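Local coordinates for outer membrane porin protein 32 (Delftia acidovorans, PDB 2FGQ), which forms trimeric, anion-selective channels across the bacterial outer membrane, at residues 60-65 with 306-311; 117-122 with 301-306; 194-199 with 226-231; 259-264 with 268-273. All coordinates share one frame; numbering follows the deposited sequence.

Contact 1. Residues 60-65 with 306-311; sequences EIFGDD and QAKGVY. With CA (calcium ion), chain C.
Two groups hold NZ of K308: OE2 of E60 at 2.7 Å, in a salt bridge that uses the syn lone pair of the carboxylate, and water 1, which accepts from NZ at 3.2 Å. Water 1 also donates to OE1 of E60 at 2.7 Å, so both carboxylate oxygens are engaged. The two chains meet from opposite directions: E60 runs out extended, its CG over a face of the F62 ring, while K308 runs extended as far as CD, 4.3 Å from CE1 of F62, then bends at chi3 (-87°) to carry NZ to the carboxylate. With an alanine in place of E60, K308 would likely be left without its anionic mate and its ammonium group freer to swing. Beyond the ring, D64 OD2 (2.4 Å) and the G309 carbonyl oxygen (2.3 Å) bind a calcium ion, as does water 2. L29 O, together with N136 OD1 and E158 OE1 of a neighbouring subunit, lies in the same coordination shell. The loop after strand 51-60 and the one before strand 320-331 are therefore joined twice, and the calcium, ligated by acidic side chains from both subunits, ties this junction into the trimer interface while probably offsetting their negative charge.

Contact 2. Residues 117-122 with 301-306; sequences GFRNWA and STLGLQ
R119 reaches L303 by way of the W121 ring. Its CB departs with CG set between the backbone N and the carbonyl carbon (chi1 74°), which lays CG over one face of the indole, 3.4 Å above the plane. CD carries on across the same ring, 3.6 Å from CZ2 of W121. A bend at chi3 (-64°) then turns the head group so that the edge of the guanidinium meets CD2 of W121. At the tip, one face of the guanidinium receives CD2 of L303, which is 3.7 Å from NH1 of R119. This methyl is also 4.0 Å from CZ3 of W121, and L303 CD1 lies equally close to that ring atom, so the leucine fork fits against arginine and indole together, its side chain roughly at right angles to that of W121. The indole is pinned from its other end: NE1 of W121 donates to G117 O at 3.0 Å, with an N-H...O angle of 149°. Further along, L303 rests on M116, A271 and L295. The arrangement is that of a porin constriction loop, the long third loop between strands 86-90 and 137-141, folded into the barrel and here meeting the loop before the last strand.

Contact 3. Residues 194-199 with 226-231; sequences TAVGGL and TKFKRD
This is a side-chain contact at the rim of the porin beta barrel, joining the tight hairpin between strands 183-196 and 199-213 to the end of strand 218-230. The hairpin is closed by a type I' turn from V196 to L199, with G197 and G198 at its corners. Strand 199-213 lies between strands 183-196 and 218-230, so T194 and V196 reach F228 by their side chains. CG2 of T194 comes to the edge of the F228 ring, near its plane, 4.1 Å from CD2; the torsion that places this methyl there (chi1 -166° to OG1) sends the hydroxyl to D129 instead. V196 CG2 adds a looser approach, 4.4 Å from F228 CD2. The ring also packs on N120 and A122 of the constriction loop, which marks this side as the barrel interior. Nearer the rim, R230 lays its aliphatic part against L199, with CD 3.8 Å from L199 CD2, then bends at chi3 (64°). Its NE is held by G233 O. Exchanging R230 for alanine would probably uncover L199 CD2 and cut the water link to the hairpin. That link runs through water 3, which lies in the guanidinium plane, accepts from R230 NH1 at 2.9 Å and donates to V196 O at 2.8 Å.

Contact 4. Residues 259-264 with 268-273; sequences YALYDQ and DSKAHQ
Y259-Q264 and S269-Q273 form the end of an antiparallel beta hairpin, where alternate residue pairs are hydrogen-bonded: A260 with Q273, Y262 with A271 and Q264 with S269. The bond from Y262 N to A271 O (2.9 Å) is nearly straight at 168° and lies in the carbonyl plane. Beside the turn, a G1 bulge sets D268 and S269 against the single residue Q264. Strands 253-264 and 269-281 are neighbours in the 16-stranded porin barrel, and their two faces differ. On the face of L261 and H272, OH of Y259 and ND1 of H272 share a 2.6 Å hydrogen bond at the edge of the imidazole. One face of that imidazole is covered by CD2 of L261, a CH-pi contact 3.6 Å from the ring centroid; with CG anti to the backbone N (chi1 179°), chi2 of -78° sets CD2 over the ring. Next to this pair, the K270 chain crosses D263, CG 3.8 Å from D263 OD1, while D263 OD2 makes its salt bridge to K265. On the face of A271, Q264 OE1 stands 4.0 Å from A271 CB and is bonded to S301. There too the edge of the Y262 ring approaches Q273, CE2 4.0 Å from OE1, while Y262 OH bonds to M116 N of the constriction loop and Q273 NE2 to T275.

Along the chain, contact 1 opens first, in the loop after strand 51-60, and closes last, near residue 311, so its loop encloses all the others. Contact 2 opens in the constriction loop and closes at 301-306, just ahead of contact 1 and sharing Q306 with it. Contacts 3 and 4 nest inside contact 2 in series: 194-199 with 226-231 closes before 259-264 with 268-273 begins. None crosses another. Contact 2 touches both inner ones, A122 O lying against V196 CG1 of contact 3 and S301 meeting S269 and A271 of contact 4. The constriction loop and the last long loop are thus tied to separate stretches of barrel wall, while contact 1 faces the subunit interface.

Contact 1. Residues 60-65 with 306-311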
# COMPACT_ATOMS: atom_id res chain seq x y z
N GLU A 60 4.17 -8.52 -3.23
CA GLU A 60 4.98 -9.28 -2.28
C GLU A 60 4.61 -8.86 -0.85
O GLU A 60 4.24 -7.71 -0.55
CB GLU A 60 6.46 -8.99 -2.49
CG GLU A 60 7.39 -9.88 -1.69
CD GLU A 60 8.84 -9.90 -2.13
OE1 GLU A 60 9.19 -9.33 -3.19
OE2 GLU A 60 9.64 -10.58 -1.40
N ILE A 61 4.68 -9.86 0.03
CA ILE A 61 4.53 -9.69 1.47
C ILE A 61 5.87 -9.85 2.15
O ILE A 61 6.63 -10.75 1.84
CB ILE A 61 3.49 -10.71 2.01
CG1 ILE A 61 2.11 -10.37 1.46
CG2 ILE A 61 3.52 -10.82 3.53
CD1 ILE A 61 1.50 -9.11 2.01
N PHE A 62 6.14 -9.00 3.12
CA PHE A 62 7.32 -9.04 3.96
C PHE A 62 6.90 -9.17 5.41
O PHE A 62 6.68 -8.16 6.10
CB PHE A 62 8.18 -7.77 3.74
CG PHE A 62 8.58 -7.53 2.31
CD1 PHE A 62 9.74 -8.12 1.78
CD2 PHE A 62 7.80 -6.78 1.49
CE1 PHE A 62 10.11 -7.90 0.44
CE2 PHE A 62 8.14 -6.57 0.17
CZ PHE A 62 9.30 -7.14 -0.36
N GLY A 63 6.72 -10.40 5.87
CA GLY A 63 6.14 -10.65 7.17
C GLY A 63 7.03 -10.22 8.31
O GLY A 63 6.53 -9.92 9.38
N ASP A 64 8.32 -10.12 8.10
CA ASP A 64 9.22 -9.69 9.18
C ASP A 64 9.09 -8.21 9.56
O ASP A 64 9.40 -7.86 10.69
CB ASP A 64 10.67 -10.07 8.90
CG ASP A 64 11.24 -9.46 7.62
OD1 ASP A 64 10.50 -9.09 6.66
OD2 ASP A 64 12.49 -9.29 7.56
N ASP A 65 8.62 -7.37 8.64
CA ASP A 65 8.45 -5.96 8.90
C ASP A 65 7.12 -5.36 8.53
O ASP A 65 6.97 -4.14 8.54
CB ASP A 65 9.63 -5.14 8.39
CG ASP A 65 9.62 -4.93 6.90
OD1 ASP A 65 8.64 -5.23 6.20
OD2 ASP A 65 10.60 -4.37 6.37
N GLN A 306 21.21 -15.03 -0.88
CA GLN A 306 20.08 -14.10 -0.80
C GLN A 306 19.13 -14.47 0.34
O GLN A 306 18.04 -15.00 0.11
CB GLN A 306 19.36 -14.11 -2.13
CG GLN A 306 20.27 -13.61 -3.25
CD GLN A 306 20.77 -12.22 -3.03
OE1 GLN A 306 21.98 -11.99 -2.73
NE2 GLN A 306 19.88 -11.27 -3.17
N ALA A 307 19.56 -14.20 1.58
CA ALA A 307 18.71 -14.48 2.76
C ALA A 307 17.79 -13.27 2.96
O ALA A 307 18.14 -12.36 3.73
CB ALA A 307 19.55 -14.73 4.02
N LYS A 308 16.68 -13.22 2.22
CA LYS A 308 15.82 -12.05 2.18
C LYS A 308 15.33 -11.74 3.58
O LYS A 308 14.84 -12.63 4.29
CB LYS A 308 14.63 -12.28 1.27
CG LYS A 308 13.72 -11.09 1.12
CD LYS A 308 12.63 -11.34 0.06
CE LYS A 308 13.09 -10.99 -1.36
NZ LYS A 308 12.07 -11.32 -2.39
N GLY A 309 15.45 -10.47 3.95
CA GLY A 309 15.05 -9.97 5.26
C GLY A 309 16.10 -10.16 6.31
O GLY A 309 15.87 -9.75 7.46
N VAL A 310 17.23 -10.76 5.96
CA VAL A 310 18.33 -10.92 6.93
C VAL A 310 19.61 -10.31 6.38
O VAL A 310 20.12 -9.33 6.92
CB VAL A 310 18.51 -12.38 7.39
CG1 VAL A 310 19.71 -12.51 8.34
CG2 VAL A 310 17.25 -12.84 8.10
N TYR A 311 20.12 -10.88 5.29
CA TYR A 311 21.27 -10.30 4.62
C TYR A 311 21.30 -10.86 3.19
O TYR A 311 21.28 -12.07 3.00
CB TYR A 311 22.58 -10.63 5.34
CG TYR A 311 23.76 -9.92 4.69
CD1 TYR A 311 23.91 -8.55 4.79
CD2 TYR A 311 24.66 -10.62 3.87
CE1 TYR A 311 24.93 -7.89 4.13
CE2 TYR A 311 25.72 -9.95 3.20
CZ TYR A 311 25.84 -8.60 3.34
OH TYR A 311 26.85 -7.90 2.71
CA CA C . 14.35 -9.26 9.07
O HOH W 1 11.64 -8.27 -3.42
O HOH W 2 14.21 -6.93 8.29

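Contact 2. Residues 117-122 with 301-306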
# COMPACT_ATOMS: atom_id res chain seq x y z
N GLY A 117 21.20 -16.48 -12.14
CA GLY A 117 21.42 -15.92 -13.48
C GLY A 117 20.63 -14.63 -13.78
O GLY A 117 21.14 -13.70 -14.42
N PHE A 118 19.38 -14.60 -13.32
CA PHE A 118 18.51 -13.41 -13.52
C PHE A 118 18.86 -12.41 -12.44
O PHE A 118 18.13 -12.28 -11.44
CB PHE A 118 17.02 -13.76 -13.53
CG PHE A 118 16.60 -14.65 -14.65
CD1 PHE A 118 16.22 -14.09 -15.85
CD2 PHE A 118 16.54 -16.03 -14.51
CE1 PHE A 118 15.77 -14.86 -16.89
CE2 PHE A 118 16.14 -16.85 -15.62
CZ PHE A 118 15.74 -16.24 -16.79
N ARG A 119 19.93 -11.67 -12.67
CA ARG A 119 20.38 -10.64 -11.73
C ARG A 119 21.05 -9.50 -12.51
O ARG A 119 21.38 -9.64 -13.70
CB ARG A 119 21.23 -11.18 -10.57
CG ARG A 119 22.58 -11.56 -10.95
CD ARG A 119 23.38 -12.15 -9.77
NE ARG A 119 23.59 -11.18 -8.68
CZ ARG A 119 24.53 -10.24 -8.68
NH1 ARG A 119 25.38 -10.10 -9.69
NH2 ARG A 119 24.60 -9.39 -7.67
N ASN A 120 21.20 -8.37 -11.87
CA ASN A 120 21.81 -7.19 -12.48
C ASN A 120 23.34 -7.26 -12.36
O ASN A 120 23.98 -6.59 -11.54
CB ASN A 120 21.23 -5.95 -11.82
CG ASN A 120 21.65 -4.68 -12.49
OD1 ASN A 120 22.34 -4.68 -13.54
ND2 ASN A 120 21.20 -3.55 -11.92
N TRP A 121 23.91 -8.02 -13.27
CA TRP A 121 25.34 -8.31 -13.27
C TRP A 121 26.22 -7.09 -13.47
O TRP A 121 27.41 -7.10 -13.07
CB TRP A 121 25.68 -9.36 -14.36
CG TRP A 121 25.13 -10.72 -14.08
CD1 TRP A 121 24.05 -11.31 -14.66
CD2 TRP A 121 25.63 -11.67 -13.14
NE1 TRP A 121 23.85 -12.56 -14.15
CE2 TRP A 121 24.80 -12.80 -13.19
CE3 TRP A 121 26.71 -11.67 -12.23
CZ2 TRP A 121 25.02 -13.93 -12.40
CZ3 TRP A 121 26.91 -12.79 -11.42
CH2 TRP A 121 26.07 -13.90 -11.52
N ALA A 122 25.67 -6.06 -14.14
CA ALA A 122 26.45 -4.89 -14.57
C ALA A 122 26.13 -3.62 -13.83
O ALA A 122 26.57 -2.55 -14.23
CB ALA A 122 26.21 -4.65 -16.03
N SER A 301 35.48 -12.29 -7.29
CA SER A 301 34.03 -12.47 -7.10
C SER A 301 33.62 -12.20 -5.65
O SER A 301 34.32 -12.59 -4.72
CB SER A 301 33.63 -13.88 -7.54
OG SER A 301 32.23 -14.07 -7.49
N THR A 302 32.48 -11.55 -5.51
CA THR A 302 31.95 -11.07 -4.23
C THR A 302 30.47 -11.41 -4.02
O THR A 302 29.78 -10.72 -3.27
CB THR A 302 32.08 -9.53 -4.09
OG1 THR A 302 31.46 -8.90 -5.21
CG2 THR A 302 33.54 -9.08 -4.07
N LEU A 303 29.98 -12.44 -4.71
CA LEU A 303 28.57 -12.81 -4.62
C LEU A 303 28.18 -13.30 -3.24
O LEU A 303 28.92 -14.02 -2.58
CB LEU A 303 28.21 -13.85 -5.66
CG LEU A 303 28.40 -13.44 -7.12
CD1 LEU A 303 28.04 -14.62 -7.99
CD2 LEU A 303 27.59 -12.18 -7.50
N GLY A 304 26.98 -12.93 -2.84
CA GLY A 304 26.43 -13.39 -1.59
C GLY A 304 25.09 -14.09 -1.74
O GLY A 304 24.32 -13.83 -2.69
N LEU A 305 24.81 -14.95 -0.79
CA LEU A 305 23.55 -15.65 -0.73
C LEU A 305 22.40 -14.68 -0.41
O LEU A 305 22.57 -13.67 0.29
CB LEU A 305 23.61 -16.74 0.30
CG LEU A 305 24.60 -17.86 0.06
CD1 LEU A 305 24.83 -18.66 1.35
CD2 LEU A 305 24.10 -18.74 -1.07
N GLN A 306 21.21 -15.03 -0.88
CA GLN A 306 20.08 -14.10 -0.80
C GLN A 306 19.13 -14.47 0.34
O GLN A 306 18.04 -15.00 0.11
CB GLN A 306 19.36 -14.11 -2.13
CG GLN A 306 20.27 -13.61 -3.25
CD GLN A 306 20.77 -12.22 -3.03
OE1 GLN A 306 21.98 -11.99 -2.73
NE2 GLN A 306 19.88 -11.27 -3.17

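Contact 3. Residues 194-199 with 226-231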
# COMPACT_ATOMS: atom_id res chain seq x y z
N THR A 194 19.05 -0.34 -21.47
CA THR A 194 19.40 0.23 -20.20
C THR A 194 20.53 1.23 -20.29
O THR A 194 20.88 1.69 -21.37
CB THR A 194 19.65 -0.90 -19.21
OG1 THR A 194 19.69 -0.36 -17.86
CG2 THR A 194 20.93 -1.69 -19.45
N ALA A 195 21.09 1.56 -19.14
CA ALA A 195 22.30 2.38 -19.06
C ALA A 195 23.18 1.83 -17.97
O ALA A 195 22.68 1.31 -16.98
CB ALA A 195 21.96 3.88 -18.82
N VAL A 196 24.49 1.99 -18.13
CA VAL A 196 25.45 1.65 -17.08
C VAL A 196 26.35 2.85 -16.97
O VAL A 196 26.92 3.32 -17.98
CB VAL A 196 26.28 0.43 -17.49
CG1 VAL A 196 27.35 0.21 -16.42
CG2 VAL A 196 25.39 -0.80 -17.68
N GLY A 197 26.46 3.40 -15.77
CA GLY A 197 27.20 4.63 -15.59
C GLY A 197 26.78 5.81 -16.45
O GLY A 197 27.60 6.65 -16.79
N GLY A 198 25.49 5.88 -16.80
CA GLY A 198 24.96 6.91 -17.65
C GLY A 198 25.16 6.72 -19.15
O GLY A 198 24.81 7.59 -19.93
N LEU A 199 25.66 5.56 -19.56
CA LEU A 199 25.93 5.27 -20.98
C LEU A 199 25.00 4.15 -21.48
O LEU A 199 24.90 3.09 -20.85
CB LEU A 199 27.39 4.86 -21.19
CG LEU A 199 28.39 6.03 -21.37
CD1 LEU A 199 28.39 6.96 -20.22
CD2 LEU A 199 29.80 5.44 -21.56
N THR A 226 24.34 -13.78 -20.20
CA THR A 226 23.82 -12.43 -20.09
C THR A 226 24.95 -11.47 -20.44
O THR A 226 26.01 -11.52 -19.81
CB THR A 226 23.39 -12.20 -18.67
OG1 THR A 226 22.42 -13.19 -18.32
CG2 THR A 226 22.67 -10.86 -18.55
N LYS A 227 24.72 -10.62 -21.42
CA LYS A 227 25.74 -9.67 -21.85
C LYS A 227 25.17 -8.26 -21.78
O LYS A 227 24.18 -7.97 -22.45
CB LYS A 227 26.15 -9.98 -23.30
CG LYS A 227 27.27 -9.15 -23.87
CD LYS A 227 27.89 -9.69 -25.20
CE LYS A 227 27.10 -10.78 -25.85
NZ LYS A 227 27.44 -10.87 -27.36
N PHE A 228 25.78 -7.38 -20.99
CA PHE A 228 25.50 -5.97 -21.05
C PHE A 228 26.53 -5.35 -22.01
O PHE A 228 27.72 -5.24 -21.68
CB PHE A 228 25.59 -5.32 -19.68
CG PHE A 228 24.47 -5.65 -18.70
CD1 PHE A 228 24.45 -6.83 -18.00
CD2 PHE A 228 23.50 -4.72 -18.42
CE1 PHE A 228 23.45 -7.10 -17.05
CE2 PHE A 228 22.52 -4.93 -17.43
CZ PHE A 228 22.50 -6.11 -16.74
N LYS A 229 26.07 -4.99 -23.18
CA LYS A 229 26.91 -4.49 -24.28
C LYS A 229 26.69 -2.98 -24.41
O LYS A 229 25.61 -2.52 -24.78
CB LYS A 229 26.51 -5.18 -25.58
CG LYS A 229 27.42 -4.92 -26.72
CD LYS A 229 27.26 -5.94 -27.88
CE LYS A 229 27.43 -5.25 -29.22
NZ LYS A 229 28.69 -4.46 -29.28
N ARG A 230 27.71 -2.21 -24.08
CA ARG A 230 27.60 -0.76 -24.06
C ARG A 230 27.78 -0.23 -25.47
O ARG A 230 28.64 -0.70 -26.21
CB ARG A 230 28.65 -0.23 -23.08
CG ARG A 230 28.66 1.23 -22.84
CD ARG A 230 29.59 1.61 -21.72
NE ARG A 230 30.98 1.29 -22.07
CZ ARG A 230 32.03 1.59 -21.30
NH1 ARG A 230 31.86 2.18 -20.13
NH2 ARG A 230 33.26 1.26 -21.69
N ASP A 231 26.93 0.72 -25.87
CA ASP A 231 26.92 1.23 -27.26
C ASP A 231 28.30 1.74 -27.69
O ASP A 231 28.69 1.50 -28.83
CB ASP A 231 25.91 2.36 -27.46
CG ASP A 231 24.46 1.91 -27.40
OD1 ASP A 231 24.15 0.75 -27.02
OD2 ASP A 231 23.55 2.71 -27.72
O HOH W 3 29.69 2.84 -18.37

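Contact 4. Residues 259-264 with 268-273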
# COMPACT_ATOMS: atom_id res chain seq x y z
N TYR A 259 23.42 -27.40 -7.99
CA TYR A 259 24.75 -26.85 -8.18
C TYR A 259 24.69 -25.76 -9.23
O TYR A 259 24.02 -25.93 -10.25
CB TYR A 259 25.73 -27.97 -8.66
CG TYR A 259 27.08 -27.42 -9.06
CD1 TYR A 259 28.05 -27.15 -8.13
CD2 TYR A 259 27.34 -27.09 -10.40
CE1 TYR A 259 29.28 -26.59 -8.50
CE2 TYR A 259 28.56 -26.55 -10.79
CZ TYR A 259 29.52 -26.29 -9.83
OH TYR A 259 30.74 -25.75 -10.20
N ALA A 260 25.39 -24.65 -9.02
CA ALA A 260 25.46 -23.58 -10.00
C ALA A 260 26.87 -23.02 -10.08
O ALA A 260 27.67 -23.09 -9.14
CB ALA A 260 24.47 -22.47 -9.67
N LEU A 261 27.18 -22.50 -11.26
CA LEU A 261 28.43 -21.84 -11.52
C LEU A 261 28.15 -20.52 -12.25
O LEU A 261 27.38 -20.50 -13.22
CB LEU A 261 29.27 -22.77 -12.42
CG LEU A 261 30.66 -22.28 -12.86
CD1 LEU A 261 30.66 -21.32 -13.93
CD2 LEU A 261 31.51 -21.79 -11.77
N TYR A 262 28.82 -19.45 -11.83
CA TYR A 262 28.71 -18.12 -12.42
C TYR A 262 30.10 -17.67 -12.84
O TYR A 262 30.98 -17.43 -12.01
CB TYR A 262 28.09 -17.15 -11.41
CG TYR A 262 26.82 -17.71 -10.83
CD1 TYR A 262 25.68 -17.77 -11.59
CD2 TYR A 262 26.80 -18.26 -9.55
CE1 TYR A 262 24.51 -18.32 -11.09
CE2 TYR A 262 25.63 -18.81 -9.03
CZ TYR A 262 24.48 -18.81 -9.80
OH TYR A 262 23.32 -19.38 -9.33
N ASP A 263 30.26 -17.58 -14.15
CA ASP A 263 31.51 -17.19 -14.78
C ASP A 263 31.42 -15.75 -15.21
O ASP A 263 30.82 -15.42 -16.24
CB ASP A 263 31.82 -18.12 -15.93
CG ASP A 263 33.20 -17.90 -16.50
OD1 ASP A 263 33.96 -17.05 -15.98
OD2 ASP A 263 33.59 -18.57 -17.46
N GLN A 264 32.00 -14.88 -14.39
CA GLN A 264 31.88 -13.44 -14.49
C GLN A 264 33.06 -12.89 -15.27
O GLN A 264 34.10 -12.62 -14.70
CB GLN A 264 31.80 -12.85 -13.08
CG GLN A 264 30.60 -13.38 -12.33
CD GLN A 264 30.81 -13.39 -10.82
OE1 GLN A 264 31.24 -14.42 -10.21
NE2 GLN A 264 30.53 -12.26 -10.20
N ASP A 268 37.08 -11.69 -14.55
CA ASP A 268 37.78 -12.97 -14.73
C ASP A 268 37.67 -13.84 -13.48
O ASP A 268 38.65 -14.36 -12.99
CB ASP A 268 39.28 -12.79 -15.10
CG ASP A 268 40.02 -14.18 -15.31
OD1 ASP A 268 41.24 -14.30 -14.97
OD2 ASP A 268 39.46 -15.21 -15.80
N SER A 269 36.45 -14.01 -12.96
CA SER A 269 36.25 -14.75 -11.73
C SER A 269 35.01 -15.61 -11.79
O SER A 269 33.99 -15.20 -12.32
CB SER A 269 36.11 -13.77 -10.57
OG SER A 269 37.27 -12.95 -10.45
N LYS A 270 35.10 -16.76 -11.15
CA LYS A 270 34.01 -17.69 -11.04
C LYS A 270 33.51 -17.77 -9.60
O LYS A 270 34.26 -17.52 -8.65
CB LYS A 270 34.46 -19.08 -11.50
CG LYS A 270 34.78 -19.15 -12.97
CD LYS A 270 35.26 -20.52 -13.37
CE LYS A 270 35.61 -20.52 -14.84
NZ LYS A 270 36.18 -21.85 -15.20
N ALA A 271 32.24 -18.11 -9.45
CA ALA A 271 31.66 -18.48 -8.15
C ALA A 271 30.91 -19.79 -8.36
O ALA A 271 30.32 -19.99 -9.43
CB ALA A 271 30.70 -17.38 -7.64
N HIS A 272 30.98 -20.68 -7.39
CA HIS A 272 30.31 -21.96 -7.42
C HIS A 272 29.36 -22.01 -6.22
O HIS A 272 29.66 -21.52 -5.14
CB HIS A 272 31.32 -23.14 -7.23
CG HIS A 272 32.45 -23.18 -8.21
ND1 HIS A 272 32.48 -24.05 -9.28
CD2 HIS A 272 33.62 -22.48 -8.26
CE1 HIS A 272 33.59 -23.87 -9.97
NE2 HIS A 272 34.30 -22.91 -9.38
N GLN A 273 28.24 -22.68 -6.39
CA GLN A 273 27.24 -22.75 -5.32
C GLN A 273 26.65 -24.13 -5.25
O GLN A 273 26.39 -24.75 -6.25
CB GLN A 273 26.09 -21.77 -5.59
CG GLN A 273 25.21 -21.59 -4.35
CD GLN A 273 24.07 -20.65 -4.55
OE1 GLN A 273 24.15 -19.74 -5.39
NE2 GLN A 273 22.97 -20.87 -3.78
O HOH W 4 36.33 -16.32 -15.72